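Local coordinates for polysaccharide Lyase Family 6 (Bacteroides cellulosilyticus, PDB 6QPS), which is a calcium-binding, mannuronic acid-specific alginate lyase that most likely cleaves its substrate by beta-elimination, at residues C135-C140 and Y155-R160. Numbering follows the deposited sequence.
Sequences CVIDEC and YWVGLR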
# COMPACT_ATOMS: atom_id res chain seq x y z
N CYS A 135 16.18 -1.19 -5.57
CA CYS A 135 16.64 0.11 -5.09
C CYS A 135 16.22 0.30 -3.64
O CYS A 135 15.28 -0.33 -3.14
CB CYS A 135 16.08 1.25 -5.94
SG CYS A 135 16.76 1.29 -7.61
N VAL A 136 16.94 1.18 -2.94
CA VAL A 136 16.63 1.57 -1.58
C VAL A 136 16.34 3.06 -1.54
O VAL A 136 17.04 3.86 -2.17
CB VAL A 136 17.81 1.23 -0.65
CG1 VAL A 136 17.63 1.87 0.73
CG2 VAL A 136 18.01 -0.28 -0.49
N ILE A 137 15.32 3.44 -0.76
CA ILE A 137 15.12 4.82 -0.33
C ILE A 137 15.05 4.79 1.20
O ILE A 137 14.12 4.21 1.79
CB ILE A 137 13.84 5.43 -0.91
CG1 ILE A 137 13.82 5.35 -2.44
CG2 ILE A 137 13.72 6.90 -0.46
CD1 ILE A 137 12.57 5.98 -3.11
N ASP A 138 16.05 5.39 1.85
CA ASP A 138 16.17 5.36 3.31
C ASP A 138 16.55 6.75 3.80
O ASP A 138 17.45 7.38 3.24
CB ASP A 138 17.24 4.35 3.74
CG ASP A 138 17.33 4.17 5.26
OD1 ASP A 138 16.33 4.38 5.97
OD2 ASP A 138 18.41 3.83 5.78
N GLU A 139 15.82 7.25 4.81
CA GLU A 139 16.17 8.51 5.48
C GLU A 139 16.18 9.70 4.52
O GLU A 139 16.97 10.64 4.69
CB GLU A 139 17.51 8.42 6.23
CG GLU A 139 17.59 7.35 7.29
CD GLU A 139 16.87 7.71 8.59
OE1 GLU A 139 16.29 8.81 8.68
OE2 GLU A 139 16.90 6.88 9.53
N CYS A 140 15.30 9.70 3.51
CA CYS A 140 15.33 10.74 2.47
C CYS A 140 14.40 11.89 2.86
O CYS A 140 13.36 12.14 2.25
CB CYS A 140 15.00 10.13 1.11
SG CYS A 140 16.41 9.26 0.34
N TYR A 155 6.73 13.74 -1.34
CA TYR A 155 6.38 12.37 -1.70
C TYR A 155 7.60 11.70 -2.31
O TYR A 155 8.26 12.29 -3.18
CB TYR A 155 5.24 12.35 -2.74
CG TYR A 155 3.85 12.76 -2.28
CD1 TYR A 155 3.62 13.41 -1.08
CD2 TYR A 155 2.75 12.46 -3.08
CE1 TYR A 155 2.33 13.75 -0.67
CE2 TYR A 155 1.48 12.80 -2.70
CZ TYR A 155 1.25 13.47 -1.51
OH TYR A 155 -0.03 13.84 -1.15
N TRP A 156 7.88 10.45 -1.94
CA TRP A 156 9.10 9.81 -2.42
C TRP A 156 9.00 9.37 -3.88
O TRP A 156 9.83 9.75 -4.71
CB TRP A 156 9.51 8.65 -1.49
CG TRP A 156 10.24 9.15 -0.25
CD1 TRP A 156 10.56 10.45 0.07
CD2 TRP A 156 10.74 8.34 0.83
NE1 TRP A 156 11.19 10.50 1.29
CE2 TRP A 156 11.35 9.21 1.75
CE3 TRP A 156 10.73 6.97 1.11
CZ2 TRP A 156 11.94 8.76 2.92
CZ3 TRP A 156 11.36 6.52 2.26
CH2 TRP A 156 11.94 7.40 3.15
N VAL A 157 7.98 8.58 -4.21
CA VAL A 157 7.79 8.02 -5.55
C VAL A 157 6.37 8.31 -6.03
O VAL A 157 5.39 8.00 -5.34
CB VAL A 157 8.06 6.51 -5.58
CG1 VAL A 157 7.90 5.96 -7.00
CG2 VAL A 157 9.43 6.19 -5.04
N GLY A 158 6.26 8.93 -7.21
CA GLY A 158 4.97 9.16 -7.84
C GLY A 158 4.83 8.36 -9.13
O GLY A 158 5.54 8.60 -10.11
N LEU A 159 3.93 7.39 -9.12
CA LEU A 159 3.62 6.65 -10.34
C LEU A 159 2.62 7.43 -11.20
O LEU A 159 1.63 7.98 -10.69
CB LEU A 159 3.08 5.28 -9.96
CG LEU A 159 4.09 4.18 -9.61
CD1 LEU A 159 3.42 2.94 -9.01
CD2 LEU A 159 4.87 3.77 -10.88
N ARG A 160 2.92 7.48 -12.50
CA ARG A 160 2.10 8.09 -13.55
C ARG A 160 2.12 7.14 -14.74
O ARG A 160 2.90 6.19 -14.76
CB ARG A 160 2.70 9.44 -14.00
CG ARG A 160 3.18 10.36 -12.86
CD ARG A 160 2.28 11.50 -12.61
NE ARG A 160 2.89 12.43 -11.66
CZ ARG A 160 2.28 13.49 -11.15
NH1 ARG A 160 1.02 13.78 -11.46
NH2 ARG A 160 2.95 14.27 -10.29
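Trp-156 lies with one face of its indole against Ile-137 and Cys-140. The CG2 methyl of Ile-137 makes a CH-pi contact, 3.6 Å from the centroid of the six-membered ring of Trp-156 and 20° off the ring normal; its closest approach, 3.4 Å, is to Trp-156 CE3. On that same face, nearer the rim, CB of Cys-140 rests 3.8 Å from Trp-156 CZ2. At the polar edge of the indole, NE1 of Trp-156 donates a hydrogen bond of 2.9 Å to the backbone O of Cys-140. The bond is bent, 134° at the hydrogen, partly because the acceptor sits out of the indole plane. At the other end the donor is tilted from the carbonyl plane. The isoleucine branches divide the work: CG2, trans to the backbone N (chi1 -55° for CG1), goes to the indole, while CG1 carries CD1 on to Val-157. There CD1 of Ile-137 lies 3.7 Å from CG2 of Val-157.

Further out, Lys-174 also touches the indole, and Met-116 of strand 115-118, which pairs with strand 155-159, packs on both Ile-137 and Cys-140. The backbone of Ile-137 is bonded to Tyr-170 and Ala-172, in the parallel stacking of strands from coil to coil. Strands 131-138 and 155-159 follow each other in the chain but are not paired; they belong to different faces of the right-handed parallel beta-helix expected of this lyase family, and the chain turns a corner at Trp-156. The contact thus joins two faces across the buried interior near that corner. Apolar contact over the face and a single N-H bond at the edge together oppose rotation of the indole, and its one polar atom is satisfied within a buried setting.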